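Putative surface-anchored fimbrial subunit (Corynebacterium diphtheriae, PDB 3HR6) forms the shaft of a surface pilus as its major pilin, a row of tandem Ig-like modules held by internal isopeptide and disulfide bonds. Local coordinates at residues G164-Y169 and E255-V260; P159-G164 and G366-T371; K149-P154 and S300-K305; A190-A195 and R229-V234; T261-N266 and N421-Q426. All blocks are in the same frame, centred on the assembly; numbering follows the deposited sequence.

Interaction 1. Residues G164-Y169 and E255-V260. With CA (calcium ion), chain B.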
# COMPACT_ATOMS: atom_id res chain seq x y z
N GLY A 164 3.66 17.46 13.43
CA GLY A 164 4.73 17.77 14.33
C GLY A 164 5.16 16.56 15.14
O GLY A 164 6.19 16.60 15.82
N GLU A 165 4.38 15.50 15.04
CA GLU A 165 4.73 14.22 15.64
C GLU A 165 4.95 13.15 14.54
O GLU A 165 4.75 13.38 13.36
CB GLU A 165 3.57 13.76 16.53
CG GLU A 165 3.27 14.69 17.71
CD GLU A 165 2.90 13.91 18.97
OE1 GLU A 165 1.99 13.08 18.94
OE2 GLU A 165 3.52 14.16 20.02
N ASN A 166 5.38 11.98 14.99
CA ASN A 166 5.55 10.86 14.10
C ASN A 166 4.38 9.89 14.11
O ASN A 166 3.74 9.66 15.13
CB ASN A 166 6.80 10.10 14.46
CG ASN A 166 8.04 10.95 14.42
OD1 ASN A 166 8.32 11.62 13.43
ND2 ASN A 166 8.78 10.96 15.52
N VAL A 167 4.12 9.35 12.93
CA VAL A 167 3.21 8.23 12.74
C VAL A 167 4.05 6.99 12.63
O VAL A 167 5.22 7.04 12.21
CB VAL A 167 2.31 8.43 11.50
CG1 VAL A 167 3.13 8.58 10.14
CG2 VAL A 167 1.21 7.31 11.39
N LYS A 168 3.45 5.87 12.95
CA LYS A 168 4.05 4.56 12.72
C LYS A 168 3.07 3.72 11.92
O LYS A 168 1.88 3.76 12.15
CB LYS A 168 4.35 3.88 14.05
CG LYS A 168 4.96 2.48 13.95
CD LYS A 168 5.53 2.09 15.29
CE LYS A 168 5.88 0.68 15.37
NZ LYS A 168 6.38 0.34 16.74
N TYR A 169 3.59 3.03 10.92
CA TYR A 169 2.80 2.09 10.14
C TYR A 169 3.34 0.69 10.28
O TYR A 169 4.52 0.48 10.47
CB TYR A 169 2.79 2.46 8.69
CG TYR A 169 2.06 3.71 8.37
CD1 TYR A 169 0.71 3.84 8.64
CD2 TYR A 169 2.71 4.78 7.81
CE1 TYR A 169 0.03 5.05 8.33
CE2 TYR A 169 2.06 5.94 7.48
CZ TYR A 169 0.72 6.07 7.77
OH TYR A 169 0.17 7.29 7.43
N GLU A 255 7.60 -2.58 9.80
CA GLU A 255 7.16 -1.41 10.54
C GLU A 255 8.08 -0.26 10.32
O GLU A 255 9.26 -0.44 10.14
CB GLU A 255 7.08 -1.69 12.03
CG GLU A 255 5.97 -2.65 12.35
CD GLU A 255 5.77 -2.79 13.86
OE1 GLU A 255 6.75 -2.67 14.64
OE2 GLU A 255 4.61 -2.99 14.27
N PHE A 256 7.52 0.94 10.30
CA PHE A 256 8.33 2.14 10.22
C PHE A 256 7.61 3.34 10.79
O PHE A 256 6.38 3.36 10.89
CB PHE A 256 8.75 2.38 8.75
CG PHE A 256 7.62 2.70 7.82
CD1 PHE A 256 7.30 4.00 7.49
CD2 PHE A 256 6.88 1.66 7.23
CE1 PHE A 256 6.24 4.26 6.60
CE2 PHE A 256 5.81 1.92 6.35
CZ PHE A 256 5.52 3.22 6.03
N GLU A 257 8.42 4.34 11.14
CA GLU A 257 7.92 5.63 11.58
C GLU A 257 8.29 6.71 10.55
O GLU A 257 9.30 6.60 9.85
CB GLU A 257 8.48 6.01 12.94
CG GLU A 257 8.04 5.14 14.07
CD GLU A 257 8.43 5.70 15.43
OE1 GLU A 257 8.61 6.93 15.55
OE2 GLU A 257 8.55 4.91 16.39
N ALA A 258 7.44 7.72 10.45
CA ALA A 258 7.78 8.90 9.67
C ALA A 258 7.15 10.14 10.28
O ALA A 258 6.10 10.04 10.91
CB ALA A 258 7.30 8.74 8.25
N PRO A 259 7.79 11.30 10.07
CA PRO A 259 7.22 12.53 10.61
C PRO A 259 6.00 13.03 9.84
O PRO A 259 5.98 13.06 8.60
CB PRO A 259 8.38 13.51 10.58
CG PRO A 259 9.30 13.03 9.63
CD PRO A 259 9.15 11.51 9.57
N VAL A 260 4.97 13.41 10.57
CA VAL A 260 3.82 14.05 9.93
C VAL A 260 4.18 15.52 9.80
O VAL A 260 4.22 16.22 10.80
CB VAL A 260 2.50 13.83 10.73
CG1 VAL A 260 1.35 14.50 10.04
CG2 VAL A 260 2.18 12.34 10.89
CA CA B . 1.54 10.70 19.75
O HOH W 1 6.62 15.97 12.44
O HOH W 2 3.14 12.01 21.35
O HOH W 3 3.59 10.52 18.11
O HOH W 4 9.04 2.19 16.44
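Tyr169 and Phe256 meet on the buried face of two antiparallel strands, with ring planes 55° apart and centroids separated by 5.7 Å, an oblique pairing. Clearer evidence of fit is a CH-pi contact: Tyr169 CB lies over the face of the Phe256 ring, 4.2 Å from its centroid. A chi1 of 66° sets Phe256 CG between its own backbone N and carbonyl carbon. On the same face Val167 CG2 lies over the rim of the tyrosine ring, and Val167 CG1 reaches Val260 CG2 at 4.0 Å. The other face carries charge. Lys168, extended throughout, passes its CB 3.9 Å from Glu257 CG and brings NZ to 3.7 Å from Glu255 OE1, a long salt bridge; a water that donates to Glu257 OE2 is weakly bonded to the same NZ. Backbone bonds fix the register, among them Tyr169 N to Phe256 O at 2.8 Å. Just before the strand, the bond to CB of Glu165 leads away from 255-260, and OE1 binds the calcium ion alongside Asp153, Asp155, Gln158 and Gly160. The two strands are neighbours in one sheet of an Ig-like beta sandwich, where Tyr169 makes a cation-pi contact with Lys149, the isopeptide lysine.

Interaction 2. Residues P159-G164 and G366-T371; sequences PGFSVG and GIHLGT. With CA (calcium ion), chain B.
The backbone from Gly160 to Val163 runs roughly against residues 366-371 of strand 361-375, the two directions 146° apart, and comes closest where Ser162 CA lies 4.4 Å from His368 CA. One main-chain bond joins them, from Val163 N to Gly366 O at 2.9 Å; the other two cross-links use side chains. Ser162 OG accepts from His368 N at 2.9 Å. His368 ND1 accepts from Phe161 N at 2.8 Å, with the donor tilted somewhat out of the imidazole plane. Because ND1 is an acceptor, the ring is probably neutral with its proton on NE2, which is consistent with the weak bond from NE2 to Gly370 O. NE2 is also hydrogen-bonded to Thr371 OG1, which in turn pairs with Ser304 OG. The segment 159-164 belongs to the calcium-binding loop between strands 148-152 and 166-174, so this contact fastens the metal loop of one Ig-like module onto a sheet that continues into the disulfide-bearing C-terminal region. Gly160 does both jobs: its O binds the calcium ion at 2.3 Å, while its CA lies at the imidazole edge. Beside it the Phe161 and His368 rings stack face to face, planes 18° apart and centroids separated by 3.8 Å. His368 CE1 sits over the centre of the phenyl ring, whereas Phe161 CE1 lies over the imidazole nearer its rim. The bond to CB of His368 points toward the loop, and CG lies anti to the backbone N (chi1 169°). A water 2.7 Å from Ser162 OG is within hydrogen-bonding distance of Pro159 O and His368 O, which may share its hydrogens.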
# COMPACT_ATOMS: atom_id res chain seq x y z
N PRO A 159 -1.85 12.28 22.39
CA PRO A 159 -2.60 11.32 21.58
C PRO A 159 -2.46 11.55 20.09
O PRO A 159 -2.48 12.68 19.62
CB PRO A 159 -4.04 11.57 22.00
CG PRO A 159 -3.88 12.03 23.40
CD PRO A 159 -2.64 12.82 23.49
N GLY A 160 -2.40 10.46 19.33
CA GLY A 160 -2.37 10.55 17.90
C GLY A 160 -1.06 10.99 17.34
O GLY A 160 0.00 11.04 18.06
N PHE A 161 -1.12 11.40 16.06
CA PHE A 161 0.06 11.87 15.34
C PHE A 161 -0.33 13.10 14.56
O PHE A 161 -0.31 13.16 13.33
CB PHE A 161 0.71 10.79 14.45
CG PHE A 161 -0.25 9.77 13.89
CD1 PHE A 161 -0.89 9.98 12.67
CD2 PHE A 161 -0.46 8.57 14.55
CE1 PHE A 161 -1.74 9.03 12.16
CE2 PHE A 161 -1.30 7.63 14.02
CZ PHE A 161 -1.98 7.88 12.84
N SER A 162 -0.67 14.14 15.31
CA SER A 162 -0.91 15.45 14.72
C SER A 162 0.39 15.95 14.05
O SER A 162 1.52 15.46 14.32
CB SER A 162 -1.34 16.41 15.82
OG SER A 162 -2.67 16.21 16.23
N VAL A 163 0.27 16.92 13.17
CA VAL A 163 1.42 17.52 12.53
C VAL A 163 2.44 17.91 13.60
O VAL A 163 2.10 18.53 14.61
CB VAL A 163 0.99 18.78 11.67
CG1 VAL A 163 2.23 19.56 11.19
CG2 VAL A 163 0.10 18.31 10.51
N GLY A 164 3.66 17.46 13.43
CA GLY A 164 4.73 17.77 14.33
C GLY A 164 5.16 16.56 15.14
O GLY A 164 6.19 16.60 15.82
N GLY A 366 -3.79 20.77 11.44
CA GLY A 366 -3.09 19.51 11.58
C GLY A 366 -3.34 18.66 12.79
O GLY A 366 -2.47 17.88 13.25
N ILE A 367 -4.56 18.77 13.30
CA ILE A 367 -5.03 18.01 14.40
C ILE A 367 -5.43 16.62 13.88
O ILE A 367 -6.41 16.49 13.13
CB ILE A 367 -6.26 18.66 15.09
CG1 ILE A 367 -5.94 20.09 15.57
CG2 ILE A 367 -6.66 17.80 16.24
CD1 ILE A 367 -7.17 20.97 15.85
N HIS A 368 -4.69 15.60 14.30
CA HIS A 368 -5.04 14.22 13.93
C HIS A 368 -6.16 13.76 14.84
O HIS A 368 -6.02 13.69 16.06
CB HIS A 368 -3.82 13.31 14.06
CG HIS A 368 -4.15 11.85 13.96
ND1 HIS A 368 -3.62 10.88 14.81
CD2 HIS A 368 -4.99 11.19 13.12
CE1 HIS A 368 -4.09 9.70 14.47
NE2 HIS A 368 -4.96 9.87 13.48
N LEU A 369 -7.31 13.45 14.26
CA LEU A 369 -8.48 13.09 15.02
C LEU A 369 -8.65 11.60 15.28
O LEU A 369 -9.10 11.20 16.32
CB LEU A 369 -9.70 13.61 14.27
CG LEU A 369 -9.76 15.10 14.12
CD1 LEU A 369 -10.90 15.43 13.19
CD2 LEU A 369 -10.02 15.78 15.46
N GLY A 370 -8.24 10.80 14.30
CA GLY A 370 -8.42 9.36 14.39
C GLY A 370 -8.08 8.69 13.09
O GLY A 370 -7.70 9.37 12.14
N THR A 371 -8.27 7.37 13.05
CA THR A 371 -7.81 6.55 11.93
C THR A 371 -8.82 5.45 11.60
O THR A 371 -9.39 4.79 12.47
CB THR A 371 -6.45 5.92 12.23
OG1 THR A 371 -5.54 6.97 12.50
CG2 THR A 371 -5.96 5.12 11.02
CA CA B . 1.54 10.70 19.75
O HOH W 5 -3.60 13.99 17.42
O HOH W 3 3.59 10.52 18.11
O HOH W 2 3.14 12.01 21.35

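Interaction 3. Residues K149-P154 and S300-K305; sequences KTAVDP and SRVSSK. With CA (calcium ion), chain B.
This is a buried contact between two sheets, joining edge strand 148-152 of one to strand 302-315 of the other, in which Lys149 and Ala151 meet Ser300 and Val302. The strand axes approach to 7.3 Å and diverge by 31°, too far apart for backbone pairing, and side chains make most of the contact. Val302 uses both branches: CG1 meets Ala151 CB at 3.8 Å, while CG2 presses tightly on Lys149 O at 3.0 Å and touches Lys149 CG at 3.7 Å. Strand 148-152 borders an antiparallel sheet of an Ig-like module, and Lys149 is the lysine of its isopeptide crosslink: NZ is covalently joined to Asn271 CG and hydrogen-bonded to Asp191 OD2. The lysine chain, with CG anti to the backbone N (chi1 -176°), is extended and crosses Val302 at about a right angle on its way there. Ser300 OG accepts from Lys149 N at 3.0 Å, with 154° at the hydrogen, and donates to a water at 2.7 Å. That water gives its own two hydrogens to Lys149 O and Arg301 O, so it bridges both backbones. Further along 149-154, Asp153 grips the calcium ion with both OD1 and OD2.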
# COMPACT_ATOMS: atom_id res chain seq x y z
N LYS A 149 -2.37 -3.32 6.49
CA LYS A 149 -1.71 -2.12 6.93
C LYS A 149 -2.49 -1.47 8.05
O LYS A 149 -3.68 -1.21 7.93
CB LYS A 149 -1.48 -1.16 5.78
CG LYS A 149 -0.70 0.07 6.19
CD LYS A 149 -0.35 0.97 5.07
CE LYS A 149 0.33 2.25 5.58
NZ LYS A 149 1.10 2.99 4.56
N THR A 150 -1.80 -1.13 9.12
CA THR A 150 -2.33 -0.35 10.22
C THR A 150 -1.42 0.81 10.58
O THR A 150 -0.25 0.84 10.21
CB THR A 150 -2.56 -1.23 11.43
OG1 THR A 150 -1.32 -1.89 11.82
CG2 THR A 150 -3.71 -2.22 11.17
N ALA A 151 -1.97 1.73 11.35
CA ALA A 151 -1.24 2.88 11.90
C ALA A 151 -1.25 2.76 13.41
O ALA A 151 -2.20 2.26 14.00
CB ALA A 151 -1.86 4.20 11.49
N VAL A 152 -0.14 3.16 14.02
CA VAL A 152 0.09 3.09 15.44
C VAL A 152 0.64 4.46 15.87
O VAL A 152 1.37 5.08 15.13
CB VAL A 152 1.12 1.99 15.74
CG1 VAL A 152 1.57 2.02 17.16
CG2 VAL A 152 0.49 0.62 15.35
N ASP A 153 0.23 4.95 17.04
CA ASP A 153 0.85 6.14 17.62
C ASP A 153 2.13 5.67 18.33
O ASP A 153 2.09 4.92 19.34
CB ASP A 153 -0.08 6.81 18.62
CG ASP A 153 0.51 8.07 19.20
OD1 ASP A 153 1.61 8.48 18.73
OD2 ASP A 153 -0.13 8.67 20.10
N PRO A 154 3.30 6.08 17.83
CA PRO A 154 4.56 5.57 18.42
C PRO A 154 4.97 6.26 19.71
O PRO A 154 5.94 5.82 20.37
CB PRO A 154 5.60 5.88 17.34
CG PRO A 154 5.07 7.00 16.63
CD PRO A 154 3.57 6.86 16.63
N SER A 300 -4.58 -3.45 2.56
CA SER A 300 -5.71 -2.68 3.08
C SER A 300 -5.34 -1.21 3.27
O SER A 300 -4.16 -0.85 3.42
CB SER A 300 -6.19 -3.25 4.40
OG SER A 300 -5.18 -3.15 5.40
N ARG A 301 -6.33 -0.33 3.17
CA ARG A 301 -6.07 1.07 3.27
C ARG A 301 -6.05 1.54 4.70
O ARG A 301 -6.84 1.05 5.51
CB ARG A 301 -7.14 1.85 2.51
CG ARG A 301 -7.13 1.65 1.01
CD ARG A 301 -8.42 2.18 0.43
NE ARG A 301 -8.30 2.27 -1.01
CZ ARG A 301 -7.91 3.35 -1.69
NH1 ARG A 301 -7.59 4.49 -1.06
NH2 ARG A 301 -7.86 3.29 -3.01
N VAL A 302 -5.22 2.55 4.96
CA VAL A 302 -5.23 3.26 6.22
C VAL A 302 -5.53 4.70 5.88
O VAL A 302 -4.93 5.28 4.96
CB VAL A 302 -3.93 3.13 7.02
CG1 VAL A 302 -4.02 4.03 8.31
CG2 VAL A 302 -3.75 1.73 7.45
N SER A 303 -6.53 5.27 6.58
CA SER A 303 -6.84 6.69 6.38
C SER A 303 -6.99 7.40 7.72
O SER A 303 -7.89 7.11 8.50
CB SER A 303 -8.09 6.87 5.55
OG SER A 303 -8.44 8.27 5.34
N SER A 304 -6.06 8.29 8.01
CA SER A 304 -6.08 9.06 9.24
C SER A 304 -6.70 10.41 8.97
O SER A 304 -6.37 11.05 7.98
CB SER A 304 -4.67 9.21 9.79
OG SER A 304 -4.17 7.91 10.13
N LYS A 305 -7.63 10.83 9.82
CA LYS A 305 -8.47 11.98 9.55
C LYS A 305 -7.99 13.18 10.35
O LYS A 305 -7.72 13.06 11.53
CB LYS A 305 -9.89 11.63 9.97
CG LYS A 305 -10.39 10.27 9.46
CD LYS A 305 -10.42 10.21 7.94
CE LYS A 305 -11.03 8.90 7.49
NZ LYS A 305 -11.13 8.79 6.02
CA CA B . 1.54 10.70 19.75
O HOH W 6 -6.06 -1.09 6.98
O HOH W 3 3.59 10.52 18.11
O HOH W 2 3.14 12.01 21.35

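Interaction 4. Residues A190-A195 and R229-V234; sequences ADKLPA and RTVLSV
Within a beta sheet of the Ig-like module, strands 187-192 and 229-236 pair antiparallel, with Asp191 and Leu232 forming the hydrogen-bonded pair and Lys192 facing Val231. Asp191 N reaches Leu232 O at 2.8 Å, the return bond is of equal length, and Leu193 N to Thr230 O carries the pairing past the end of the first strand. There Arg229 takes over. Its NE donates to Leu193 O at 2.9 Å with the oxygen in the guanidinium plane, and its NH2 donates to Lys192 O at 2.9 Å. Both nitrogens lie above the carbonyl planes, by 37° for NE and 54° for NH2. A bend at chi3 of 66° places NE for the first of these bonds. Lys192 crosses the arginine at about a right angle, its CG 3.3 Å above one face of the guanidinium and 3.8 Å from Val231 CG2. On the face of Asp191 and Leu232, toward Phe256, Leu193 CD1 packs against Leu232 CB at 4.1 Å. Lys192 NZ and Arg229 NH1 stand only 4.3 Å apart; Asp285, paired with the lysine, and Glu287, paired with Arg229 NH2, probably offset the like charges. One guanidinium thus holds two successive carbonyls where strand pairing ends.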
# COMPACT_ATOMS: atom_id res chain seq x y z
N ALA A 190 6.59 -2.55 -0.86
CA ALA A 190 6.86 -1.14 -1.11
C ALA A 190 5.71 -0.30 -0.65
O ALA A 190 4.56 -0.72 -0.68
CB ALA A 190 7.08 -0.86 -2.61
N ASP A 191 6.06 0.90 -0.22
CA ASP A 191 5.04 1.80 0.34
C ASP A 191 5.37 3.19 -0.12
O ASP A 191 6.44 3.71 0.21
CB ASP A 191 5.03 1.68 1.87
CG ASP A 191 3.88 2.42 2.53
OD1 ASP A 191 3.52 3.53 2.02
OD2 ASP A 191 3.34 1.89 3.49
N LYS A 192 4.49 3.79 -0.92
CA LYS A 192 4.69 5.16 -1.38
C LYS A 192 3.97 6.01 -0.36
O LYS A 192 2.73 6.09 -0.36
CB LYS A 192 4.15 5.40 -2.80
CG LYS A 192 4.47 6.75 -3.41
CD LYS A 192 3.92 6.73 -4.88
CE LYS A 192 4.29 7.92 -5.69
NZ LYS A 192 3.67 7.77 -7.02
N LEU A 193 4.75 6.56 0.55
CA LEU A 193 4.20 7.31 1.65
C LEU A 193 3.37 8.47 1.11
O LEU A 193 3.73 9.06 0.12
CB LEU A 193 5.29 7.85 2.56
CG LEU A 193 5.97 6.88 3.57
CD1 LEU A 193 6.67 5.73 2.88
CD2 LEU A 193 6.96 7.63 4.44
N PRO A 194 2.30 8.82 1.85
CA PRO A 194 1.63 10.06 1.44
C PRO A 194 2.55 11.28 1.51
O PRO A 194 3.51 11.32 2.29
CB PRO A 194 0.47 10.19 2.44
CG PRO A 194 0.86 9.42 3.61
CD PRO A 194 1.82 8.30 3.13
N ALA A 195 2.27 12.31 0.72
CA ALA A 195 3.15 13.46 0.64
C ALA A 195 3.30 14.25 1.90
O ALA A 195 4.28 14.95 2.04
CB ALA A 195 2.70 14.41 -0.47
N ARG A 229 6.78 12.39 -3.11
CA ARG A 229 6.57 11.31 -2.16
C ARG A 229 7.75 10.35 -2.07
O ARG A 229 8.38 10.03 -3.06
CB ARG A 229 5.30 10.55 -2.50
CG ARG A 229 4.05 11.47 -2.34
CD ARG A 229 2.91 10.87 -3.04
NE ARG A 229 2.49 9.62 -2.42
CZ ARG A 229 1.52 8.82 -2.87
NH1 ARG A 229 0.91 9.08 -4.02
NH2 ARG A 229 1.24 7.71 -2.22
N THR A 230 8.01 9.89 -0.85
CA THR A 230 9.01 8.86 -0.57
C THR A 230 8.40 7.47 -0.68
O THR A 230 7.37 7.19 -0.07
CB THR A 230 9.56 9.00 0.85
OG1 THR A 230 10.03 10.32 1.05
CG2 THR A 230 10.74 8.03 1.06
N VAL A 231 9.03 6.60 -1.45
CA VAL A 231 8.76 5.19 -1.45
C VAL A 231 9.79 4.49 -0.55
O VAL A 231 11.00 4.72 -0.68
CB VAL A 231 8.90 4.59 -2.85
CG1 VAL A 231 8.58 3.10 -2.83
CG2 VAL A 231 8.02 5.33 -3.86
N LEU A 232 9.28 3.68 0.37
CA LEU A 232 10.07 2.79 1.19
C LEU A 232 9.92 1.41 0.59
O LEU A 232 8.83 0.97 0.31
CB LEU A 232 9.54 2.78 2.61
CG LEU A 232 10.12 1.70 3.56
CD1 LEU A 232 11.62 1.80 3.72
CD2 LEU A 232 9.42 1.77 4.91
N SER A 233 11.03 0.69 0.43
CA SER A 233 11.02 -0.61 -0.21
C SER A 233 11.85 -1.57 0.60
O SER A 233 12.95 -1.21 0.99
CB SER A 233 11.70 -0.48 -1.56
OG SER A 233 11.79 -1.74 -2.20
N VAL A 234 11.28 -2.75 0.84
CA VAL A 234 11.93 -3.86 1.56
C VAL A 234 11.92 -5.04 0.63
O VAL A 234 10.88 -5.46 0.17
CB VAL A 234 11.20 -4.21 2.82
CG1 VAL A 234 11.87 -5.50 3.46
CG2 VAL A 234 11.20 -3.01 3.80
O HOH W 7 6.21 11.02 1.26

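Interaction 5. Residues T261-N266 and N421-Q426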
# COMPACT_ATOMS: atom_id res chain seq x y z
N THR A 261 4.40 16.03 8.59
CA THR A 261 5.00 17.35 8.43
C THR A 261 4.01 18.42 8.07
O THR A 261 4.30 19.61 8.25
CB THR A 261 6.14 17.40 7.40
OG1 THR A 261 5.60 17.35 6.07
CG2 THR A 261 7.09 16.25 7.58
N LYS A 262 2.83 18.02 7.58
CA LYS A 262 1.84 19.02 7.21
C LYS A 262 0.48 18.43 7.17
O LYS A 262 0.30 17.22 6.99
CB LYS A 262 2.17 19.69 5.89
CG LYS A 262 2.22 18.77 4.72
CD LYS A 262 2.93 19.43 3.54
CE LYS A 262 2.95 18.55 2.31
NZ LYS A 262 3.55 19.31 1.13
N GLN A 263 -0.50 19.32 7.30
CA GLN A 263 -1.87 18.90 7.29
C GLN A 263 -2.27 18.53 5.86
O GLN A 263 -2.10 19.34 4.93
CB GLN A 263 -2.76 20.06 7.73
CG GLN A 263 -4.26 19.79 7.60
CD GLN A 263 -5.07 20.94 8.14
OE1 GLN A 263 -5.54 20.93 9.30
NE2 GLN A 263 -5.24 21.94 7.31
N PRO A 264 -2.86 17.34 5.69
CA PRO A 264 -3.40 17.03 4.37
C PRO A 264 -4.48 18.04 4.01
O PRO A 264 -5.35 18.35 4.86
CB PRO A 264 -4.00 15.63 4.55
CG PRO A 264 -3.38 15.09 5.69
CD PRO A 264 -3.08 16.24 6.63
N GLU A 265 -4.39 18.56 2.81
CA GLU A 265 -5.36 19.58 2.34
C GLU A 265 -6.80 19.11 2.41
O GLU A 265 -7.70 19.93 2.68
CB GLU A 265 -5.01 20.05 0.95
CG GLU A 265 -3.72 20.84 0.95
CD GLU A 265 -3.52 21.58 -0.33
OE1 GLU A 265 -3.86 22.78 -0.38
OE2 GLU A 265 -3.07 20.95 -1.32
N ASN A 266 -7.02 17.80 2.23
CA ASN A 266 -8.39 17.28 2.27
C ASN A 266 -8.64 16.53 3.56
O ASN A 266 -9.56 15.73 3.64
CB ASN A 266 -8.64 16.38 1.08
CG ASN A 266 -7.75 15.16 1.07
OD1 ASN A 266 -6.92 14.98 1.97
ND2 ASN A 266 -7.91 14.31 0.04
N ASN A 421 -14.33 12.24 4.86
CA ASN A 421 -13.43 12.22 3.69
C ASN A 421 -13.04 13.61 3.18
O ASN A 421 -12.53 13.74 2.08
CB ASN A 421 -14.04 11.36 2.57
CG ASN A 421 -15.37 11.87 2.03
OD1 ASN A 421 -15.96 12.88 2.46
ND2 ASN A 421 -15.87 11.11 1.07
N VAL A 422 -13.30 14.62 3.99
CA VAL A 422 -12.79 15.97 3.79
C VAL A 422 -12.23 16.49 5.12
O VAL A 422 -12.45 15.89 6.17
CB VAL A 422 -13.86 16.88 3.24
CG1 VAL A 422 -14.38 16.36 1.92
CG2 VAL A 422 -15.00 17.07 4.26
N LEU A 423 -11.51 17.61 5.07
CA LEU A 423 -10.94 18.20 6.26
C LEU A 423 -12.05 18.59 7.24
O LEU A 423 -13.03 19.21 6.87
CB LEU A 423 -10.10 19.41 5.88
CG LEU A 423 -9.38 20.16 6.99
CD1 LEU A 423 -8.25 19.32 7.52
CD2 LEU A 423 -8.88 21.49 6.52
N VAL A 424 -11.91 18.20 8.49
CA VAL A 424 -12.91 18.56 9.49
C VAL A 424 -12.55 19.95 9.99
O VAL A 424 -11.41 20.19 10.36
CB VAL A 424 -12.92 17.56 10.64
CG1 VAL A 424 -13.89 18.01 11.69
CG2 VAL A 424 -13.27 16.15 10.16
N GLU A 425 -13.50 20.86 9.99
CA GLU A 425 -13.24 22.22 10.42
C GLU A 425 -14.23 22.69 11.44
O GLU A 425 -15.40 22.31 11.44
CB GLU A 425 -13.25 23.15 9.21
CG GLU A 425 -12.07 22.81 8.31
CD GLU A 425 -11.73 23.93 7.38
OE1 GLU A 425 -12.06 23.78 6.20
OE2 GLU A 425 -11.15 24.95 7.88
N GLN A 426 -13.79 23.59 12.29
CA GLN A 426 -14.73 24.33 13.12
C GLN A 426 -14.23 25.76 13.19
O GLN A 426 -13.05 25.97 13.44
CB GLN A 426 -14.77 23.71 14.52
CG GLN A 426 -15.81 24.29 15.44
CD GLN A 426 -17.20 24.12 14.87
OE1 GLN A 426 -17.85 25.10 14.52
NE2 GLN A 426 -17.64 22.89 14.72
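Gln263 OE1, which accepts a hydrogen bond from Gly366 N, also rests 3.6 Å from Leu423 CD1. The other end of the same amide, NE2, lies 3.8 Å from Leu423 CD2 and donates to Gln308 OE1. Both methyls sit on one side of the amide, and the two hydrogen bonds should hold the group against rotation. Gln263 CG is anti to the backbone N (chi1 173°) and its chain remains extended to CD; the two side chains cross at about a right angle. The segment 261-266 is the connection between strands 251-259 and 268-276 of the calcium-bearing Ig-like module, and it is laid against the approach to strand 424-432, which pairs in parallel with strand 302-315. Val424 already makes backbone bonds to Phe306 and Gln308, and Leu423 stands just before this pairing with its side chain turned toward the loop. At the exposed end the backbones meet without a hydrogen bond. Asn266 O is 3.1 Å from Leu423 N, but the angle is poor. Asn266 O instead takes a bent CA-H...O contact from Val422 CA at 3.2 Å, with 123° at the hydrogen. Asn266 OD1 bonds Gln268 N, two residues on.

Interactions 1, 2 and 3 converge on the calcium ion, supplying Glu165, Gly160 and Asp153 respectively, and their centres lie 10 to 11 Å apart. Gly164 is shared by interactions 1 and 2, and Lys168 O to Val152 N, 2.8 Å, probably joins interactions 1 and 3 within one sheet. Interaction 4 lies away from the metal; the 2.7 Å bond of Asp191 OD2 to Lys149 NZ links it to interaction 3, and Phe256 CD2 of interaction 1 packs on Leu232 CD2 at 3.4 Å. Interaction 5 adjoins interaction 2, centres 10 Å apart, where Val163 CG2 packs on Gln263 N at 3.4 Å. Interactions 2, 3 and 5 alternate along the chain, binding the calcium-bearing module to strands leading into the C-terminal one.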